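Local coordinates for protein putative Nitroreductase (Anabaena variabilis ATCC 29413, PDB 3EO7) that binds flavin mononucleotide and, as a putative nitroreductase, probably catalyses flavin-dependent oxidation-reduction reactions, at residues T17-E22 with W175-R180; G482-D487 with E499-I504; P123-Y128 with I136-S141. One frame throughout, in Å; residues are numbered along the deposited sequence. Where two conformers were deposited one is given.

Interaction 1: T17-E22 with W175-R180; sequences TKYDPE and WRYEDR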
loop_
_atom_site.group_PDB
_atom_site.type_symbol
_atom_site.label_atom_id
_atom_site.label_comp_id
_atom_site.label_asym_id
_atom_site.label_seq_id
_atom_site.Cartn_x
_atom_site.Cartn_y
_atom_site.Cartn_z
ATOM N N THR A 17 -7.638 -12.457 -13.686
ATOM C CA THR A 17 -7.140 -11.088 -13.803
ATOM C C THR A 17 -5.683 -10.980 -14.258
ATOM O O THR A 17 -5.116 -9.893 -14.313
ATOM C CB THR A 17 -7.371 -10.314 -12.493
ATOM O OG1 THR A 17 -6.829 -11.026 -11.374
ATOM C CG2 THR A 17 -8.889 -10.099 -12.282
ATOM N N LYS A 18 -5.099 -12.122 -14.589
ATOM C CA LYS A 18 -3.735 -12.157 -15.123
ATOM C C LYS A 18 -3.782 -11.546 -16.519
ATOM O O LYS A 18 -4.850 -11.472 -17.133
ATOM C CB LYS A 18 -3.293 -13.615 -15.280
ATOM C CG LYS A 18 -3.156 -14.391 -13.971
ATOM C CD LYS A 18 -2.592 -15.772 -14.137
ATOM C CE LYS A 18 -2.284 -16.408 -12.790
ATOM N NZ LYS A 18 -1.855 -17.863 -12.903
ATOM N N TYR A 19 -2.618 -11.157 -17.038
ATOM C CA TYR A 19 -2.492 -10.829 -18.456
ATOM C C TYR A 19 -1.757 -12.008 -19.072
ATOM O O TYR A 19 -0.837 -12.562 -18.456
ATOM C CB TYR A 19 -1.687 -9.575 -18.703
ATOM C CG TYR A 19 -2.392 -8.313 -18.312
ATOM C CD1 TYR A 19 -3.294 -7.690 -19.175
ATOM C CD2 TYR A 19 -2.141 -7.732 -17.079
ATOM C CE1 TYR A 19 -3.929 -6.495 -18.785
ATOM C CE2 TYR A 19 -2.772 -6.567 -16.700
ATOM C CZ TYR A 19 -3.644 -5.951 -17.555
ATOM O OH TYR A 19 -4.241 -4.798 -17.084
ATOM N N ASP A 20 -2.205 -12.387 -20.264
ATOM C CA ASP A 20 -1.673 -13.495 -21.032
ATOM C C ASP A 20 -1.212 -12.955 -22.398
ATOM O O ASP A 20 -1.984 -12.300 -23.110
ATOM C CB ASP A 20 -2.799 -14.499 -21.207
ATOM C CG ASP A 20 -2.458 -15.656 -22.137
ATOM O OD1 ASP A 20 -1.343 -15.751 -22.694
ATOM O OD2 ASP A 20 -3.369 -16.492 -22.291
ATOM N N PRO A 21 0.051 -13.208 -22.762
ATOM C CA PRO A 21 0.488 -12.662 -24.038
ATOM C C PRO A 21 -0.378 -13.164 -25.196
ATOM O O PRO A 21 -0.524 -12.465 -26.167
ATOM C CB PRO A 21 1.923 -13.182 -24.188
ATOM C CG PRO A 21 2.341 -13.617 -22.841
ATOM C CD PRO A 21 1.116 -13.970 -22.086
ATOM N N GLU A 22 -0.950 -14.354 -25.076
ATOM C CA GLU A 22 -1.769 -14.898 -26.168
ATOM C C GLU A 22 -3.097 -14.175 -26.350
ATOM O O GLU A 22 -3.672 -14.187 -27.439
ATOM C CB GLU A 22 -1.986 -16.392 -25.945
ATOM C CG GLU A 22 -0.692 -17.227 -26.131
ATOM N N TRP A 175 -13.216 1.631 -13.642
ATOM C CA TRP A 175 -13.477 2.414 -14.855
ATOM C C TRP A 175 -12.387 2.102 -15.872
ATOM O O TRP A 175 -12.680 1.944 -17.054
ATOM C CB TRP A 175 -13.570 3.906 -14.514
ATOM C CG TRP A 175 -13.548 4.779 -15.741
ATOM C CD1 TRP A 175 -14.572 5.027 -16.571
ATOM C CD2 TRP A 175 -12.410 5.451 -16.282
ATOM N NE1 TRP A 175 -14.159 5.839 -17.617
ATOM C CE2 TRP A 175 -12.829 6.114 -17.452
ATOM C CE3 TRP A 175 -11.085 5.576 -15.881
ATOM C CZ2 TRP A 175 -11.970 6.893 -18.209
ATOM C CZ3 TRP A 175 -10.225 6.348 -16.638
ATOM C CH2 TRP A 175 -10.663 6.997 -17.778
ATOM N N ARG A 176 -11.143 1.968 -15.408
ATOM C CA ARG A 176 -10.054 1.607 -16.297
ATOM C C ARG A 176 -9.725 0.121 -16.346
ATOM O O ARG A 176 -9.563 -0.448 -17.432
ATOM C CB ARG A 176 -8.777 2.356 -15.921
ATOM C CG ARG A 176 -7.591 1.907 -16.810
ATOM C CD ARG A 176 -6.433 2.824 -16.713
ATOM N NE ARG A 176 -5.281 2.227 -17.402
ATOM C CZ ARG A 176 -4.130 2.856 -17.632
ATOM N NH1 ARG A 176 -3.965 4.135 -17.290
ATOM N NH2 ARG A 176 -3.135 2.196 -18.234
ATOM N N TYR A 177 -9.618 -0.509 -15.180
ATOM C CA TYR A 177 -9.081 -1.883 -15.074
ATOM C C TYR A 177 -10.119 -2.998 -15.005
ATOM O O TYR A 177 -9.774 -4.187 -14.998
ATOM C CB TYR A 177 -8.161 -1.964 -13.859
ATOM C CG TYR A 177 -6.955 -1.036 -13.972
ATOM C CD1 TYR A 177 -5.919 -1.320 -14.858
ATOM C CD2 TYR A 177 -6.841 0.091 -13.174
ATOM C CE1 TYR A 177 -4.835 -0.470 -14.977
ATOM C CE2 TYR A 177 -5.760 0.928 -13.290
ATOM C CZ TYR A 177 -4.761 0.644 -14.178
ATOM O OH TYR A 177 -3.700 1.515 -14.252
ATOM N N GLU A 178 -11.381 -2.613 -14.993
ATOM C CA GLU A 178 -12.472 -3.571 -14.901
ATOM C C GLU A 178 -12.202 -4.507 -13.727
ATOM O O GLU A 178 -11.834 -4.015 -12.654
ATOM C CB GLU A 178 -12.659 -4.269 -16.240
ATOM C CG GLU A 178 -13.025 -3.263 -17.355
ATOM C CD GLU A 178 -13.346 -3.927 -18.707
ATOM O OE1 GLU A 178 -12.468 -4.566 -19.295
ATOM O OE2 GLU A 178 -14.481 -3.765 -19.169
ATOM N N ASP A 179 -12.374 -5.821 -13.882
ATOM C CA ASP A 179 -12.216 -6.715 -12.724
ATOM C C ASP A 179 -10.796 -6.727 -12.147
ATOM O O ASP A 179 -10.616 -6.998 -10.961
ATOM C CB ASP A 179 -12.656 -8.130 -13.051
ATOM C CG ASP A 179 -14.154 -8.258 -13.258
ATOM O OD1 ASP A 179 -14.944 -7.525 -12.607
ATOM O OD2 ASP A 179 -14.501 -9.102 -14.101
ATOM N N ARG A 180 -9.788 -6.409 -12.976
ATOM C CA ARG A 180 -8.390 -6.363 -12.497
ATOM C C ARG A 180 -8.176 -5.249 -11.487
ATOM O O ARG A 180 -7.158 -5.194 -10.818
ATOM C CB ARG A 180 -7.427 -6.146 -13.663
ATOM C CG ARG A 180 -7.479 -7.216 -14.734
ATOM C CD ARG A 180 -6.270 -7.133 -15.641
ATOM N NE ARG A 180 -6.164 -8.286 -16.541
ATOM C CZ ARG A 180 -6.687 -8.373 -17.753
ATOM N NH1 ARG A 180 -7.403 -7.387 -18.270
ATOM N NH2 ARG A 180 -6.492 -9.474 -18.473
#

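Interaction 2: G482-D487 with E499-I504; sequences GGFFDD and EAVIYI. With FMN (flavin mononucleotide), chain B; PGR (R-1,2-propanediol), chain R.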
loop_
_atom_site.group_PDB
_atom_site.type_symbol
_atom_site.label_atom_id
_atom_site.label_comp_id
_atom_site.label_asym_id
_atom_site.label_seq_id
_atom_site.Cartn_x
_atom_site.Cartn_y
_atom_site.Cartn_z
ATOM N N GLY A 482 1.787 -2.266 -12.190
ATOM C CA GLY A 482 0.664 -3.078 -11.711
ATOM C C GLY A 482 0.265 -4.233 -12.596
ATOM O O GLY A 482 -0.245 -5.247 -12.114
ATOM N N GLY A 483 0.491 -4.064 -13.885
ATOM C CA GLY A 483 0.127 -5.034 -14.910
ATOM C C GLY A 483 1.351 -5.691 -15.519
ATOM O O GLY A 483 2.316 -5.033 -15.902
ATOM N N PHE A 484 1.305 -7.008 -15.628
ATOM C CA PHE A 484 2.437 -7.784 -16.122
ATOM C C PHE A 484 1.956 -9.148 -16.603
ATOM O O PHE A 484 0.802 -9.532 -16.347
ATOM C CB PHE A 484 3.487 -7.918 -14.981
ATOM C CG PHE A 484 2.881 -8.310 -13.660
ATOM C CD1 PHE A 484 2.618 -9.636 -13.371
ATOM C CD2 PHE A 484 2.508 -7.322 -12.732
ATOM C CE1 PHE A 484 2.002 -9.992 -12.156
ATOM C CE2 PHE A 484 1.901 -7.682 -11.522
ATOM C CZ PHE A 484 1.647 -9.014 -11.248
ATOM N N PHE A 485 2.815 -9.862 -17.331
ATOM C CA PHE A 485 2.459 -11.195 -17.797
ATOM C C PHE A 485 2.722 -12.180 -16.667
ATOM O O PHE A 485 3.791 -12.790 -16.593
ATOM C CB PHE A 485 3.200 -11.528 -19.077
ATOM C CG PHE A 485 2.725 -10.733 -20.268
ATOM C CD1 PHE A 485 1.386 -10.725 -20.626
ATOM C CD2 PHE A 485 3.632 -10.042 -21.066
ATOM C CE1 PHE A 485 0.950 -10.001 -21.732
ATOM C CE2 PHE A 485 3.202 -9.318 -22.179
ATOM C CZ PHE A 485 1.872 -9.287 -22.495
ATOM N N ASP A 486 1.686 -12.370 -15.837
ATOM C CA ASP A 486 1.795 -13.128 -14.595
ATOM C C ASP A 486 2.561 -14.451 -14.692
ATOM O O ASP A 486 3.537 -14.645 -13.979
ATOM C CB ASP A 486 0.394 -13.431 -14.046
ATOM C CG ASP A 486 -0.394 -12.154 -13.677
ATOM O OD1 ASP A 486 -0.662 -11.356 -14.615
ATOM O OD2 ASP A 486 -0.730 -11.989 -12.471
ATOM N N ASP A 487 2.086 -15.349 -15.534
ATOM C CA ASP A 487 2.658 -16.699 -15.583
ATOM C C ASP A 487 4.039 -16.713 -16.178
ATOM O O ASP A 487 4.881 -17.526 -15.765
ATOM C CB ASP A 487 1.739 -17.667 -16.343
ATOM C CG ASP A 487 0.425 -17.960 -15.602
ATOM O OD1 ASP A 487 0.386 -17.843 -14.366
ATOM O OD2 ASP A 487 -0.549 -18.283 -16.288
ATOM N N GLU A 499 4.996 -19.478 -6.291
ATOM C CA GLU A 499 4.957 -18.059 -5.989
ATOM C C GLU A 499 4.256 -17.279 -7.090
ATOM O O GLU A 499 4.757 -17.199 -8.208
ATOM C CB GLU A 499 6.353 -17.511 -5.785
ATOM C CG GLU A 499 7.144 -18.143 -4.663
ATOM C CD GLU A 499 6.660 -17.800 -3.277
ATOM O OE1 GLU A 499 6.099 -16.677 -3.053
ATOM O OE2 GLU A 499 6.884 -18.637 -2.374
ATOM N N ALA A 500 3.096 -16.714 -6.760
ATOM C CA ALA A 500 2.370 -15.844 -7.681
ATOM C C ALA A 500 2.929 -14.434 -7.515
ATOM O O ALA A 500 3.016 -13.934 -6.408
ATOM C CB ALA A 500 0.897 -15.833 -7.368
ATOM N N VAL A 501 3.304 -13.792 -8.611
ATOM C CA VAL A 501 3.767 -12.412 -8.569
ATOM C C VAL A 501 2.568 -11.507 -8.269
ATOM O O VAL A 501 1.523 -11.603 -8.949
ATOM C CB VAL A 501 4.443 -11.980 -9.888
ATOM C CG1 VAL A 501 4.734 -10.492 -9.879
ATOM C CG2 VAL A 501 5.728 -12.805 -10.143
ATOM N N ILE A 502 2.725 -10.679 -7.237
ATOM C CA ILE A 502 1.711 -9.727 -6.760
ATOM C C ILE A 502 1.998 -8.299 -7.228
ATOM O O ILE A 502 1.094 -7.557 -7.555
ATOM C CB ILE A 502 1.703 -9.731 -5.181
ATOM C CG1 ILE A 502 1.398 -11.135 -4.658
ATOM C CG2 ILE A 502 0.734 -8.715 -4.605
ATOM C CD1 ILE A 502 0.137 -11.677 -5.235
ATOM N N TYR A 503 3.270 -7.901 -7.237
ATOM C CA TYR A 503 3.604 -6.524 -7.565
ATOM C C TYR A 503 5.030 -6.444 -8.052
ATOM O O TYR A 503 5.842 -7.308 -7.723
ATOM C CB TYR A 503 3.392 -5.658 -6.312
ATOM C CG TYR A 503 3.432 -4.155 -6.463
ATOM C CD1 TYR A 503 2.908 -3.519 -7.589
ATOM C CD2 TYR A 503 3.934 -3.363 -5.436
ATOM C CE1 TYR A 503 2.935 -2.149 -7.727
ATOM C CE2 TYR A 503 3.947 -1.969 -5.536
ATOM C CZ TYR A 503 3.425 -1.368 -6.671
ATOM O OH TYR A 503 3.405 -0.040 -6.822
ATOM N N ILE A 504 5.298 -5.399 -8.835
ATOM C CA ILE A 504 6.601 -5.100 -9.398
ATOM C C ILE A 504 6.948 -3.645 -9.091
ATOM O O ILE A 504 6.109 -2.756 -9.204
ATOM C CB ILE A 504 6.597 -5.289 -10.934
ATOM C CG1 ILE A 504 6.284 -6.742 -11.256
ATOM C CG2 ILE A 504 7.876 -4.754 -11.589
ATOM C CD1 ILE A 504 6.139 -7.029 -12.777
HETATM N N1 FMN B . 3.343 3.799 -13.733
HETATM C C2 FMN B . 3.670 3.312 -14.987
HETATM O O2 FMN B . 4.235 4.022 -15.812
HETATM N N3 FMN B . 3.364 2.043 -15.400
HETATM C C4 FMN B . 2.674 1.174 -14.609
HETATM O O4 FMN B . 2.592 -0.017 -14.964
HETATM C C4A FMN B . 2.329 1.619 -13.335
HETATM N N5 FMN B . 1.583 0.806 -12.502
HETATM C C5A FMN B . 1.313 1.223 -11.183
HETATM C C6 FMN B . 0.669 0.390 -10.276
HETATM C C7 FMN B . 0.380 0.809 -8.978
HETATM C C7M FMN B . -0.223 -0.176 -7.965
HETATM C C8 FMN B . 0.744 2.085 -8.566
HETATM C C8M FMN B . 0.635 2.528 -7.121
HETATM C C9 FMN B . 1.404 2.947 -9.461
HETATM C C9A FMN B . 1.689 2.513 -10.767
HETATM N N10 FMN B . 2.332 3.362 -11.660
HETATM C C10 FMN B . 2.662 2.923 -12.914
HETATM C "C1'" FMN B . 2.534 4.832 -11.351
HETATM C "C2'" FMN B . 1.270 5.656 -11.489
HETATM O "O2'" FMN B . 1.027 5.944 -12.883
HETATM C "C3'" FMN B . 1.415 6.936 -10.669
HETATM O "O3'" FMN B . 1.457 6.621 -9.274
HETATM C "C4'" FMN B . 0.333 7.993 -10.960
HETATM O "O4'" FMN B . 0.397 8.430 -12.347
HETATM C "C5'" FMN B . 0.494 9.178 -10.029
HETATM O "O5'" FMN B . 1.756 9.779 -10.150
HETATM P P FMN B . 2.745 9.917 -8.924
HETATM O O1P FMN B . 3.129 8.511 -8.475
HETATM O O2P FMN B . 3.937 10.689 -9.477
HETATM O O3P FMN B . 2.077 10.674 -7.813
HETATM C C1 PGR R . 2.696 -18.930 -12.139
HETATM C C2 PGR R . 3.535 -20.083 -12.706
HETATM C C3 PGR R . 2.643 -21.161 -13.309
HETATM O O1 PGR R . 2.782 -18.922 -10.699
HETATM O O2 PGR R . 4.438 -19.657 -13.747
HETATM O O HOH W 1 0.663 -13.451 -10.638
HETATM O O HOH W 2 3.513 -15.224 -11.209
#

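Interaction 3: P123-Y128 with I136-S141; sequences PGLYNY and IHYWES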
loop_
_atom_site.group_PDB
_atom_site.type_symbol
_atom_site.label_atom_id
_atom_site.label_comp_id
_atom_site.label_asym_id
_atom_site.label_seq_id
_atom_site.Cartn_x
_atom_site.Cartn_y
_atom_site.Cartn_z
ATOM N N PRO A 123 -17.055 14.208 18.448
ATOM C CA PRO A 123 -17.192 12.818 18.032
ATOM C C PRO A 123 -17.828 12.661 16.678
ATOM O O PRO A 123 -18.527 13.567 16.194
ATOM C CB PRO A 123 -18.165 12.249 19.069
ATOM C CG PRO A 123 -18.914 13.389 19.575
ATOM C CD PRO A 123 -17.947 14.527 19.579
ATOM N N GLY A 124 -17.607 11.497 16.073
ATOM C CA GLY A 124 -18.277 11.167 14.846
ATOM C C GLY A 124 -17.373 10.909 13.668
ATOM O O GLY A 124 -16.231 10.470 13.827
ATOM N N LEU A 125 -17.924 11.197 12.489
ATOM C CA LEU A 125 -17.316 10.871 11.219
ATOM C C LEU A 125 -16.860 12.072 10.425
ATOM O O LEU A 125 -17.581 13.050 10.264
ATOM C CB LEU A 125 -18.318 10.075 10.364
ATOM C CG LEU A 125 -18.996 8.912 11.090
ATOM C CD1 LEU A 125 -20.138 8.349 10.169
ATOM C CD2 LEU A 125 -17.976 7.852 11.539
ATOM N N TYR A 126 -15.643 11.976 9.925
ATOM C CA TYR A 126 -15.025 13.013 9.108
ATOM C C TYR A 126 -14.442 12.411 7.818
ATOM O O TYR A 126 -13.794 11.366 7.845
ATOM C CB TYR A 126 -13.863 13.678 9.857
ATOM C CG TYR A 126 -14.215 14.322 11.187
ATOM C CD1 TYR A 126 -14.425 13.548 12.332
ATOM C CD2 TYR A 126 -14.288 15.695 11.306
ATOM C CE1 TYR A 126 -14.719 14.135 13.540
ATOM C CE2 TYR A 126 -14.569 16.289 12.512
ATOM C CZ TYR A 126 -14.798 15.511 13.621
ATOM O OH TYR A 126 -15.103 16.146 14.787
ATOM N N ASN A 127 -14.697 13.072 6.687
ATOM C CA ASN A 127 -14.094 12.683 5.432
ATOM C C ASN A 127 -12.945 13.655 5.134
ATOM O O ASN A 127 -13.123 14.880 5.214
ATOM C CB ASN A 127 -15.106 12.714 4.292
ATOM C CG ASN A 127 -14.476 12.386 2.958
ATOM O OD1 ASN A 127 -14.266 13.283 2.161
ATOM N ND2 ASN A 127 -14.095 11.112 2.742
ATOM N N TYR A 128 -11.809 13.116 4.746
ATOM C CA TYR A 128 -10.662 13.933 4.354
ATOM C C TYR A 128 -10.818 14.429 2.898
ATOM O O TYR A 128 -10.889 13.651 1.967
ATOM C CB TYR A 128 -9.322 13.177 4.543
ATOM C CG TYR A 128 -8.156 14.052 4.094
ATOM C CD1 TYR A 128 -7.888 15.268 4.738
ATOM C CD2 TYR A 128 -7.371 13.695 3.005
ATOM C CE1 TYR A 128 -6.881 16.122 4.276
ATOM C CE2 TYR A 128 -6.319 14.511 2.566
ATOM C CZ TYR A 128 -6.091 15.724 3.195
ATOM O OH TYR A 128 -5.077 16.493 2.721
ATOM N N ILE A 136 -14.501 17.164 6.469
ATOM C CA ILE A 136 -15.923 17.466 6.534
ATOM C C ILE A 136 -16.503 16.550 7.592
ATOM O O ILE A 136 -16.448 15.322 7.463
ATOM C CB ILE A 136 -16.650 17.281 5.217
ATOM C CG1 ILE A 136 -16.063 18.239 4.170
ATOM C CG2 ILE A 136 -18.168 17.524 5.421
ATOM C CD1 ILE A 136 -16.505 17.954 2.762
ATOM N N HIS A 137 -17.008 17.166 8.657
ATOM C CA HIS A 137 -17.613 16.467 9.771
ATOM C C HIS A 137 -19.043 16.201 9.359
ATOM O O HIS A 137 -19.921 17.027 9.541
ATOM C CB HIS A 137 -17.504 17.323 11.012
ATOM C CG HIS A 137 -17.880 16.642 12.284
ATOM N ND1 HIS A 137 -18.237 17.339 13.422
ATOM C CD2 HIS A 137 -17.942 15.332 12.615
ATOM C CE1 HIS A 137 -18.473 16.485 14.404
ATOM N NE2 HIS A 137 -18.321 15.258 13.934
ATOM N N TYR A 138 -19.271 15.038 8.772
ATOM C CA TYR A 138 -20.582 14.764 8.221
ATOM C C TYR A 138 -21.525 14.037 9.139
ATOM O O TYR A 138 -22.679 13.863 8.778
ATOM C CB TYR A 138 -20.478 14.052 6.889
ATOM C CG TYR A 138 -19.962 12.643 6.895
ATOM C CD1 TYR A 138 -18.605 12.384 6.772
ATOM C CD2 TYR A 138 -20.837 11.561 6.894
ATOM C CE1 TYR A 138 -18.120 11.062 6.737
ATOM C CE2 TYR A 138 -20.368 10.234 6.870
ATOM C CZ TYR A 138 -18.996 9.996 6.780
ATOM O OH TYR A 138 -18.496 8.702 6.710
ATOM N N TRP A 139 -21.052 13.593 10.297
ATOM C CA TRP A 139 -21.927 12.901 11.243
ATOM C C TRP A 139 -21.406 13.136 12.633
ATOM O O TRP A 139 -20.247 12.874 12.906
ATOM C CB TRP A 139 -21.999 11.409 10.941
ATOM C CG TRP A 139 -22.960 10.692 11.812
ATOM C CD1 TRP A 139 -22.674 9.870 12.839
ATOM C CD2 TRP A 139 -24.379 10.800 11.758
ATOM N NE1 TRP A 139 -23.831 9.418 13.414
ATOM C CE2 TRP A 139 -24.894 9.978 12.766
ATOM C CE3 TRP A 139 -25.264 11.495 10.931
ATOM C CZ2 TRP A 139 -26.264 9.828 12.983
ATOM C CZ3 TRP A 139 -26.623 11.352 11.145
ATOM C CH2 TRP A 139 -27.110 10.526 12.167
ATOM N N GLU A 140 -22.222 13.764 13.475
ATOM C CA GLU A 140 -21.818 13.967 14.856
ATOM C C GLU A 140 -22.691 13.125 15.780
ATOM O O GLU A 140 -23.876 13.424 15.986
ATOM C CB GLU A 140 -21.876 15.434 15.284
ATOM C CG GLU A 140 -21.341 15.556 16.733
ATOM C CD GLU A 140 -21.135 16.984 17.202
ATOM O OE1 GLU A 140 -21.194 17.937 16.372
ATOM O OE2 GLU A 140 -20.903 17.132 18.426
ATOM N N SER A 141 -22.114 12.059 16.293
ATOM C CA SER A 141 -22.732 11.191 17.275
ATOM C C SER A 141 -21.606 10.326 17.826
ATOM O O SER A 141 -20.514 10.284 17.260
ATOM C CB SER A 141 -23.839 10.299 16.684
ATOM O OG SER A 141 -23.283 9.181 16.011
#

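Interaction 1: T17-E22 with W175-R180
With CG beside its backbone N (chi1 -60°) and the chain extended from there to NE, Arg180 reaches across to the loop 17-22, and chi4 of 90° then turns the guanidinium out of the line of the chain. The phenol ring of Tyr19, its CG likewise beside the backbone N, lies against one face of that group, the planes 9° apart. CZ of Arg180 stands 3.9 Å from the centroid of the Tyr19 ring, over its face, so flat stacking and cation-pi attraction coincide. In the guanidinium plane, NH2 of Arg180 gives Lys18 O a nearly straight bond of 2.9 Å, and NE of Arg180 gives Thr17 O a more bent one, also 2.9 Å. Arginine suits the place because its flat, multi-donor cation can serve two carbonyls at its edge while its face covers tyrosine's ring. Nearer the backbone, CB of Thr17 packs on CG of Arg180 at 3.8 Å, while its OG1 turns to Tyr13 O. An alanine in place of Arg180 would remove both carbonyl bonds and the cover on the Tyr19 ring, and would probably weaken the hold of the 17-22 loop on the 3-10 turn at 179-180. With the side chain of Tyr177 about 6 Å from the bound FMN, this is an arginine-tyrosine cation-pi stack, joined to two backbone-carbonyl bonds, between the loop after helix 9-16 and the turn after helix 170-177.

Interaction 2: G482-D487 with E499-I504
The segment 482-487 runs as an irregular loop into the start of helix 486-493, passing an inverse gamma turn centred on Phe485, while 499-504 leads into and follows strand 500-508. That strand carries a classic beta bulge at Ile502 and Tyr503, both opposite His437 of strand 433-439. The two backbones stay apart, with CA of Asp486 and CA of Val501 6.4 Å from each other, and side chains and water fill the interval. Phe484 carries the apolar part. Its CG sits in the crowded position between backbone N and carbonyl carbon (chi1 47°), and the ring packs onto the strand. CG1 of Val501, anti to its own backbone N, meets one ring face in a CH-pi contact, 4.0 Å from the Phe484 centroid. CD1 at the tip of Ile504 touches CB of Phe484 at 3.6 Å. Flat phenylalanine and branched aliphatic residues suit this buried wedge, where the ring can lie against methyl groups. Beside it the link turns polar. One water is hydrogen-bonded to OD2 of Asp486 and to Val501 O; a second is bonded to Asp486 O and accepts from Val501 N, at 3.0 Å from that nitrogen. OD2 of Asp486 also forms a salt bridge with Arg183, so its buried charge is answered. At the other end Gly482 N donates to N5 of FMN over 3.1 Å. CE1 of Tyr503 lies 3.7 Å from FMN C7M, a methyl of the flavin. A CB on Gly482 would crowd C6 of the flavin, which suits glycine to the place. A backbone N-H on N5, the atom that accepts hydride in flavin chemistry, would probably help to tune the reactivity of the cofactor, on a loop packed through Phe484 and linked by two waters from Asp486 to Val501.

Interaction 3: P123-Y128 with I136-S141
Strands 124-129 and 134-139 form an antiparallel beta hairpin, and most of the polar atoms facing the partner strand find a bond there. Asn127 and Ile136 are a hydrogen-bonded pair: Ile136 N gives to Asn127 O at 2.9 Å, and Asn127 N gives to Ile136 O on a lone pair. Farther along, Leu125 N gives a fairly straight bond of 2.9 Å to Trp139 O, but Leu125 O receives Tyr138 N only weakly. The difference marks a classic beta bulge, in which Tyr138 and Trp139 both face Leu125. Tyr126 and His137 make a non-hydrogen-bonded pair, and here the side chains take over. With CG anti to the backbone N (chi1 -170°), His137 lays its imidazole on the Tyr126 ring in an offset stack, centroids 4.0 Å apart and planes at 3°. In this position NE2 of His137 reaches Pro123 O at 2.8 Å, the carbonyl oxygen lying in the imidazole plane, so histidine serves as both stacking plate and donor. Tyr126 OH bonds to Ser122 O. Within the bulge, CB of Leu125 rests over one face of the Tyr138 ring, 3.9 Å from its centroid, and the phenol OH of Tyr138 is bonded to Leu222 O. Gly124 belongs at its site because its phi of 120° would jam a CB against the preceding carbonyl, and CA of Gly124 can approach Trp139 O to 3.2 Å. Asn127 sends OD1 to Gln129 and ND2 to Glu110. The bond from NE2 of His137 requires a proton there, and together with the aromatic stack it would probably hold the imidazole in one orientation.

In the fold
Interactions 1 and 2 lie side by side, their centres about 12 Å apart, and touch directly. NZ of Lys18 forms a salt bridge with OD1 of Asp487 at 2.7 Å, and Tyr19 N probably bonds to OD1 of Asp486 at 3.1 Å. The loop 17-22 thus sits between helix 170-177 and its following turn on one hand and the start of helix 486-493 on the other, joining parts of the two nitroreductase-like halves of the chain close to the FMN. Of the three, only interaction 2 binds the flavin itself, through Gly482. Interaction 3 is remote: its centre is about 37 Å from that of interaction 1 and 39 Å from that of interaction 2, in the antiparallel beta sheet of the first half.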